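Side-chain contacts in fructuronate-tagaturonate epimerase UxaE from Cohnella laeviribosi in complex with 1 glycerol (Cohnella laeviribosi, PDB 6IL9), which catalyses the epimerisation that interconverts fructuronate and tagaturonate, probably with the help of a zinc ion held in its TIM barrel: residues A235-M238 against R239-V243; R415-A418 against D419-D422; E166-R169 against M170-L174; Q123-R126 against E127-L130. All coordinates share one frame; numbering follows the deposited sequence.

Overall arrangement
All four contacts are local, each within one short continuous stretch, so none closes a long loop. They follow one another along the chain and neither nest nor cross. Contact 4 (123-130) comes first, where barrel strand 117-124 turns into helix 125-131. Contact 3 (166-174) lies on the helix between barrel strands 156-162 and 178-182. These two touch: CD1 of Ile125 packs on CG of Asp167 at 3.7 Å. Contact 1 (235-243) is at the start of helix 234-259, whose far end reaches back to contact 3 through Ile254 and Tyr258. Contact 2 (415-422) comes last, on a surface loop about 52 Å from contact 1, centre to centre.

Contact 1 of 4, residues A235-M238 against R239-V243; sequences ATLM and RDVLV
Leu237 and Val241 make the apolar side-chain contact of this helix turn. CD1 of Leu237 meets CG2 of Val241 at 4.1 Å, and the two side chains cross obliquely. With chi1 at 174°, CG2 of Val241 lies beside its own N, anti to the carbonyl carbon, and comes 3.2 Å from Leu237 O. Leu242 behaves in a similar way, with CG 3.3 Å from Met238 O.

The polar contacts across the turn are backbone bonds. Arg239, Asp240, Val241 and Leu242 each donate their N-H to the carbonyl four residues earlier. The bond from Val241 N to Leu237 O is 2.9 Å.

The polar side chains find their partners outside these nine residues. Arg239 NH1 bonds to Ala194 O, and Asp240 OD1 to Ser283 OG. Thr236 OG1 bonds to Asp233 OD1 just ahead. Met238 runs out extended onto Val199, Lys200 and Tyr203 of helix 196-204, while Leu237 and Val241 face helix 208-218.

This is the regular i to i+4 pattern of an alpha helix. It forms the first turns of helix 234-259, in the long connection between barrel strands 178-182 and 267-271 of the TIM barrel.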
# COMPACT_ATOMS: atom_id res chain seq x y z
N ALA A 235 -30.89 -2.74 21.01
CA ALA A 235 -29.58 -2.87 21.63
C ALA A 235 -28.46 -2.81 20.59
O ALA A 235 -27.44 -2.15 20.81
CB ALA A 235 -29.50 -4.17 22.43
N THR A 236 -28.62 -3.51 19.46
CA THR A 236 -27.58 -3.47 18.44
C THR A 236 -27.53 -2.10 17.76
O THR A 236 -26.44 -1.56 17.53
CB THR A 236 -27.81 -4.58 17.41
OG1 THR A 236 -29.12 -4.46 16.86
CG2 THR A 236 -27.66 -5.94 18.07
N LEU A 237 -28.69 -1.52 17.45
CA LEU A 237 -28.74 -0.20 16.82
C LEU A 237 -28.07 0.86 17.69
O LEU A 237 -27.24 1.64 17.21
CB LEU A 237 -30.19 0.19 16.53
CG LEU A 237 -30.41 1.54 15.83
CD1 LEU A 237 -29.60 1.62 14.55
CD2 LEU A 237 -31.87 1.83 15.55
N MET A 238 -28.39 0.89 18.99
CA MET A 238 -27.82 1.90 19.87
C MET A 238 -26.30 1.78 19.95
O MET A 238 -25.58 2.78 19.92
CB MET A 238 -28.41 1.79 21.28
CG MET A 238 -29.84 2.19 21.35
SD MET A 238 -30.48 2.41 23.04
CE MET A 238 -32.15 2.60 22.52
N ARG A 239 -25.80 0.55 20.10
CA ARG A 239 -24.36 0.39 20.14
C ARG A 239 -23.73 0.84 18.82
O ARG A 239 -22.73 1.56 18.82
CB ARG A 239 -23.99 -1.05 20.47
CG ARG A 239 -22.55 -1.22 20.87
CD ARG A 239 -22.21 -2.68 21.10
NE ARG A 239 -22.91 -3.24 22.26
CZ ARG A 239 -22.50 -3.12 23.52
NH1 ARG A 239 -21.39 -2.45 23.80
NH2 ARG A 239 -23.20 -3.68 24.50
N ASP A 240 -24.31 0.43 17.69
CA ASP A 240 -23.78 0.82 16.39
C ASP A 240 -23.71 2.33 16.23
O ASP A 240 -22.71 2.87 15.74
CB ASP A 240 -24.62 0.22 15.26
CG ASP A 240 -24.26 -1.22 14.96
OD1 ASP A 240 -23.18 -1.68 15.39
OD2 ASP A 240 -25.07 -1.89 14.28
N VAL A 241 -24.77 3.04 16.62
CA VAL A 241 -24.77 4.50 16.53
C VAL A 241 -23.65 5.09 17.38
O VAL A 241 -22.89 5.96 16.94
CB VAL A 241 -26.15 5.07 16.91
CG1 VAL A 241 -26.12 6.60 16.96
CG2 VAL A 241 -27.21 4.59 15.93
N LEU A 242 -23.50 4.60 18.62
CA LEU A 242 -22.47 5.15 19.50
C LEU A 242 -21.07 4.89 18.97
O LEU A 242 -20.19 5.75 19.08
CB LEU A 242 -22.62 4.57 20.90
CG LEU A 242 -23.88 4.99 21.64
CD1 LEU A 242 -23.94 4.32 23.01
CD2 LEU A 242 -23.92 6.50 21.80
N VAL A 243 -20.84 3.70 18.41
CA VAL A 243 -19.49 3.34 17.98
C VAL A 243 -19.10 4.12 16.72
O VAL A 243 -17.95 4.55 16.58
CB VAL A 243 -19.38 1.82 17.76
CG1 VAL A 243 -18.02 1.46 17.17
CG2 VAL A 243 -19.61 1.07 19.07

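Contact 2 of 4, residues R415-A418 against D419-D422; sequences RPLA and DVSD
Arg415 and Val420 meet across two overlapping type I turns, which make one short 3-10 turn in the loop between helices 384-402 and 432-440. The turns are closed by Asp419 N on Pro416 O at 2.8 Å and by Val420 N on Leu417 O at 3.1 Å.

The Arg415 side chain wraps over a single methyl group. Its CB lies 3.8 Å from CG1 of Val420. CG turns anti to the carbonyl carbon (chi1 -75°), and the chain bends at chi3, so the outer part comes back to the same methyl. CD is 4.0 Å from Val420 CG1. NE, CZ and NH1 follow at similar range. Val420 CG1 ends up 3.6 Å above the guanidinium plane of Arg415, over one face and offset toward the rim. At the tip, NH2 makes a salt bridge with Glu431 OE2 and a hydrogen bond with Ser427 OG. The guanidinium also forms a cation-pi contact with Tyr428.

With an alanine here, Glu431 would probably lose its charged mate, and CG1 of Val420 would keep CB beside it but lose the guanidinium over it.

Val420 is buried, and its other methyl, CG2, rests 3.2 Å from Leu417 O. Arg388 holds the loop to helix 384-402 by donating to Leu417 O and Val420 O. At the exposed start of the turn, Pro416 CD touches Asp419 OD2 at 3.4 Å.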
# COMPACT_ATOMS: atom_id res chain seq x y z
N ARG A 415 15.97 -18.21 16.60
CA ARG A 415 17.28 -18.78 16.91
C ARG A 415 18.31 -17.66 17.06
O ARG A 415 18.30 -16.69 16.28
CB ARG A 415 17.74 -19.75 15.82
CG ARG A 415 17.05 -21.11 15.80
CD ARG A 415 17.32 -21.84 14.47
NE ARG A 415 16.72 -21.11 13.36
CZ ARG A 415 16.99 -21.30 12.07
NH1 ARG A 415 17.87 -22.21 11.68
NH2 ARG A 415 16.37 -20.56 11.16
N PRO A 416 19.21 -17.74 18.04
CA PRO A 416 20.29 -16.76 18.13
C PRO A 416 21.16 -16.81 16.88
O PRO A 416 21.39 -17.88 16.32
CB PRO A 416 21.08 -17.20 19.38
CG PRO A 416 20.09 -18.04 20.17
CD PRO A 416 19.22 -18.71 19.16
N LEU A 417 21.62 -15.63 16.46
CA LEU A 417 22.42 -15.52 15.24
C LEU A 417 23.66 -16.41 15.33
O LEU A 417 24.07 -17.02 14.33
CB LEU A 417 22.81 -14.06 15.00
CG LEU A 417 21.78 -13.13 14.35
CD1 LEU A 417 22.27 -11.69 14.35
CD2 LEU A 417 21.45 -13.60 12.93
N ALA A 418 24.25 -16.51 16.52
CA ALA A 418 25.42 -17.36 16.71
C ALA A 418 25.14 -18.84 16.50
O ALA A 418 26.09 -19.62 16.39
CB ALA A 418 26.00 -17.13 18.11
N ASP A 419 23.87 -19.24 16.44
CA ASP A 419 23.49 -20.64 16.23
C ASP A 419 23.11 -20.96 14.79
O ASP A 419 22.73 -22.10 14.51
CB ASP A 419 22.32 -21.01 17.15
CG ASP A 419 22.71 -21.04 18.62
OD1 ASP A 419 23.92 -21.17 18.92
OD2 ASP A 419 21.81 -20.94 19.47
N VAL A 420 23.19 -20.00 13.88
CA VAL A 420 22.77 -20.21 12.50
C VAL A 420 23.93 -19.85 11.58
O VAL A 420 24.63 -18.87 11.81
CB VAL A 420 21.50 -19.38 12.16
CG1 VAL A 420 20.39 -19.74 13.12
CG2 VAL A 420 21.78 -17.92 12.26
N SER A 421 24.13 -20.67 10.55
CA SER A 421 25.22 -20.44 9.61
C SER A 421 24.79 -19.41 8.57
O SER A 421 23.61 -19.09 8.43
CB SER A 421 25.62 -21.73 8.91
OG SER A 421 24.60 -22.17 8.03
N ASP A 422 25.77 -18.89 7.83
CA ASP A 422 25.45 -17.96 6.76
C ASP A 422 24.45 -18.57 5.78
O ASP A 422 23.51 -17.90 5.34
CB ASP A 422 26.72 -17.53 6.03
CG ASP A 422 27.53 -16.50 6.81
OD1 ASP A 422 27.11 -16.11 7.92
OD2 ASP A 422 28.60 -16.08 6.30
O HOH W 1 26.98 -18.47 13.64

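Contact 3 of 4, residues E166-R169 against M170-L174; sequences EDIR and MALDL
Met170 lies alongside Asp167, the two side chains pointing the same way, and its CE touches Asp167 OD1 at 3.7 Å. CG of Met170 is anti to the backbone N (chi1 171°), and the final bend at chi3 curls the methyl back to the carboxylate. Ile168 and Leu172 form a second parallel pair one step round the helix, with CG2 of Ile168 4.1 Å from Leu172 CD1. Both rest on Leu179 of strand 178-182 and on Tyr258 of helix 234-259. They join the helix to its neighbours in the TIM barrel, where it belongs to the beta-alpha-beta unit of strands 156-162 and 178-182.

The guanidinium of Arg169 folds back over Glu166 CA, which lies under one face. NH1 of Arg169 bonds to Tyr258 OH.

Near the end of the helix, Asp173 N donates to Arg169 O at 2.9 Å. The Asp173 carboxylate swings over the same carbonyl, bringing OD2 within 3.0 Å of Arg169 O. Both are acceptors, and no hydrogen bond joins them. If the carboxylate is charged, as is likely, the approach is unfavourable. Water 2 donates to Arg169 O and, at 2.6 Å, to Asp173 OD1. By serving both the carbonyl and the other carboxylate oxygen, it probably offsets part of the repulsion.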
# COMPACT_ATOMS: atom_id res chain seq x y z
N GLU A 166 -4.56 18.44 6.28
CA GLU A 166 -3.39 18.93 5.57
C GLU A 166 -2.80 17.84 4.68
O GLU A 166 -2.37 18.12 3.55
CB GLU A 166 -2.34 19.43 6.56
CG GLU A 166 -1.48 20.56 6.04
CD GLU A 166 -0.05 20.52 6.56
OE1 GLU A 166 0.84 21.14 5.93
OE2 GLU A 166 0.19 19.87 7.61
N ASP A 167 -2.77 16.60 5.17
CA ASP A 167 -2.24 15.48 4.40
C ASP A 167 -3.16 15.09 3.25
O ASP A 167 -2.68 14.72 2.17
CB ASP A 167 -2.00 14.29 5.33
CG ASP A 167 -0.89 14.54 6.34
OD1 ASP A 167 0.04 15.32 6.01
OD2 ASP A 167 -0.93 13.97 7.45
N ILE A 168 -4.47 15.19 3.45
CA ILE A 168 -5.42 14.96 2.36
C ILE A 168 -5.24 16.00 1.26
O ILE A 168 -5.25 15.69 0.06
CB ILE A 168 -6.86 14.96 2.91
CG1 ILE A 168 -7.03 13.79 3.89
CG2 ILE A 168 -7.87 14.90 1.79
CD1 ILE A 168 -8.28 13.90 4.75
N ARG A 169 -5.10 17.27 1.66
CA ARG A 169 -4.85 18.33 0.68
C ARG A 169 -3.56 18.08 -0.08
O ARG A 169 -3.50 18.27 -1.30
CB ARG A 169 -4.79 19.69 1.37
CG ARG A 169 -6.12 20.19 1.89
CD ARG A 169 -6.08 21.69 2.17
NE ARG A 169 -5.12 22.03 3.22
CZ ARG A 169 -5.38 22.00 4.52
NH1 ARG A 169 -6.57 21.63 4.97
NH2 ARG A 169 -4.43 22.33 5.39
N MET A 170 -2.51 17.67 0.63
CA MET A 170 -1.22 17.40 -0.00
C MET A 170 -1.35 16.27 -1.01
O MET A 170 -0.90 16.39 -2.16
CB MET A 170 -0.17 17.06 1.06
CG MET A 170 1.16 16.55 0.51
SD MET A 170 2.35 16.10 1.81
CE MET A 170 1.52 14.76 2.66
N ALA A 171 -1.98 15.16 -0.61
CA ALA A 171 -2.17 14.04 -1.51
C ALA A 171 -2.88 14.47 -2.79
O ALA A 171 -2.49 14.09 -3.90
CB ALA A 171 -2.96 12.93 -0.81
N LEU A 172 -3.95 15.26 -2.66
CA LEU A 172 -4.66 15.68 -3.86
C LEU A 172 -3.80 16.60 -4.72
O LEU A 172 -3.80 16.49 -5.95
CB LEU A 172 -5.98 16.36 -3.48
CG LEU A 172 -7.05 15.41 -2.94
CD1 LEU A 172 -8.09 16.16 -2.12
CD2 LEU A 172 -7.72 14.68 -4.08
N ASP A 173 -3.06 17.50 -4.07
CA ASP A 173 -2.20 18.44 -4.80
C ASP A 173 -1.10 17.73 -5.56
O ASP A 173 -0.66 18.21 -6.61
CB ASP A 173 -1.57 19.44 -3.83
CG ASP A 173 -2.59 20.38 -3.23
OD1 ASP A 173 -3.64 20.59 -3.86
OD2 ASP A 173 -2.33 20.92 -2.13
N LEU A 174 -0.63 16.60 -5.05
CA LEU A 174 0.48 15.87 -5.64
C LEU A 174 0.04 14.84 -6.68
O LEU A 174 0.89 14.15 -7.25
CB LEU A 174 1.29 15.19 -4.54
CG LEU A 174 2.11 16.14 -3.65
CD1 LEU A 174 2.86 15.38 -2.57
CD2 LEU A 174 3.07 16.97 -4.50
O HOH W 2 -5.69 19.89 -2.50

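Contact 4 of 4, residues Q123-R126 against E127-L130; sequences QSIR and ELAL
The Gln123 amide lies over one face of the Glu127 carboxylate, with the two planes 42° apart. Their CD atoms are 3.7 Å apart, and the side chains cross at about a right angle. A bend at chi2 (-70°) folds the Gln123 amide over, so that its OE1 also comes within 3.3 Å of Glu127 CB. At the rim of the carboxylate, Ser124 N donates to Glu127 OE1 at 2.8 Å, on the anti lone pair. The other oxygen, OE2, makes a salt bridge with Arg99 NE.

The return bond runs from Glu127 N to Ser124 OG at 2.9 Å. Ser124 is the N-cap residue, and the two reciprocal bonds make a capping box. The Ser124 hydroxyl sits between its own N and carbonyl carbon (chi1 70°), which turns it to the N-H of Glu127. Leu128 N then bonds to Ser124 O at 3.0 Å. Beyond the cap, Arg126 CG lies alongside Leu130 CD1 at 3.9 Å.

The cap stands where barrel strand 117-124 passes into helix 125-131. The Glu127 side chain is about 5 Å from a bound glycerol, and that of Ser124 about 8 Å from the zinc ion.

If an alanine replaced Glu127, Ser124 N would probably be left without its acceptor and Arg99 without its partner charge, loosening the strand-to-helix turn.

Each carboxylate oxygen thus has its own donor, one from the backbone and one from Arg99. Together they should hold the buried group against rotation beside the glycerol site.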
# COMPACT_ATOMS: atom_id res chain seq x y z
N GLN A 123 2.09 4.62 0.09
CA GLN A 123 2.81 4.69 1.36
C GLN A 123 1.96 5.46 2.35
O GLN A 123 1.20 6.36 1.97
CB GLN A 123 4.18 5.37 1.21
CG GLN A 123 5.28 4.49 0.59
CD GLN A 123 5.72 3.38 1.52
OE1 GLN A 123 6.62 3.57 2.35
NE2 GLN A 123 5.09 2.21 1.41
N SER A 124 2.07 5.09 3.62
CA SER A 124 1.38 5.79 4.70
C SER A 124 2.21 6.96 5.20
O SER A 124 3.42 7.04 4.97
CB SER A 124 1.08 4.84 5.87
OG SER A 124 2.28 4.49 6.55
N ILE A 125 1.53 7.87 5.91
CA ILE A 125 2.21 9.00 6.53
C ILE A 125 3.29 8.52 7.49
O ILE A 125 4.40 9.06 7.53
CB ILE A 125 1.18 9.91 7.24
CG1 ILE A 125 0.27 10.58 6.22
CG2 ILE A 125 1.88 10.95 8.09
CD1 ILE A 125 1.00 11.55 5.31
N ARG A 126 2.98 7.47 8.26
CA ARG A 126 3.97 6.89 9.17
C ARG A 126 5.16 6.31 8.41
O ARG A 126 6.31 6.49 8.82
CB ARG A 126 3.32 5.82 10.04
CG ARG A 126 4.32 4.98 10.83
CD ARG A 126 3.62 4.20 11.92
NE ARG A 126 2.96 5.10 12.86
CZ ARG A 126 1.78 4.85 13.42
NH1 ARG A 126 1.13 3.73 13.13
NH2 ARG A 126 1.25 5.72 14.26
N GLU A 127 4.90 5.61 7.30
CA GLU A 127 6.00 5.06 6.51
C GLU A 127 6.90 6.16 5.97
O GLU A 127 8.13 6.00 5.93
CB GLU A 127 5.44 4.22 5.36
CG GLU A 127 5.06 2.83 5.77
CD GLU A 127 4.28 2.10 4.68
OE1 GLU A 127 3.28 2.66 4.17
OE2 GLU A 127 4.68 0.97 4.34
N LEU A 128 6.32 7.27 5.51
CA LEU A 128 7.14 8.39 5.06
C LEU A 128 8.00 8.92 6.20
O LEU A 128 9.19 9.19 6.02
CB LEU A 128 6.26 9.51 4.52
CG LEU A 128 5.43 9.21 3.28
CD1 LEU A 128 4.57 10.41 2.93
CD2 LEU A 128 6.33 8.81 2.11
N ALA A 129 7.41 9.06 7.39
CA ALA A 129 8.14 9.60 8.53
C ALA A 129 9.26 8.67 8.98
O ALA A 129 10.35 9.12 9.34
CB ALA A 129 7.17 9.87 9.68
N LEU A 130 9.01 7.36 8.97
CA LEU A 130 10.01 6.40 9.42
C LEU A 130 11.12 6.16 8.40
O LEU A 130 12.20 5.69 8.78
CB LEU A 130 9.35 5.06 9.77
CG LEU A 130 8.42 5.04 10.99
CD1 LEU A 130 7.99 3.62 11.34
CD2 LEU A 130 9.09 5.70 12.18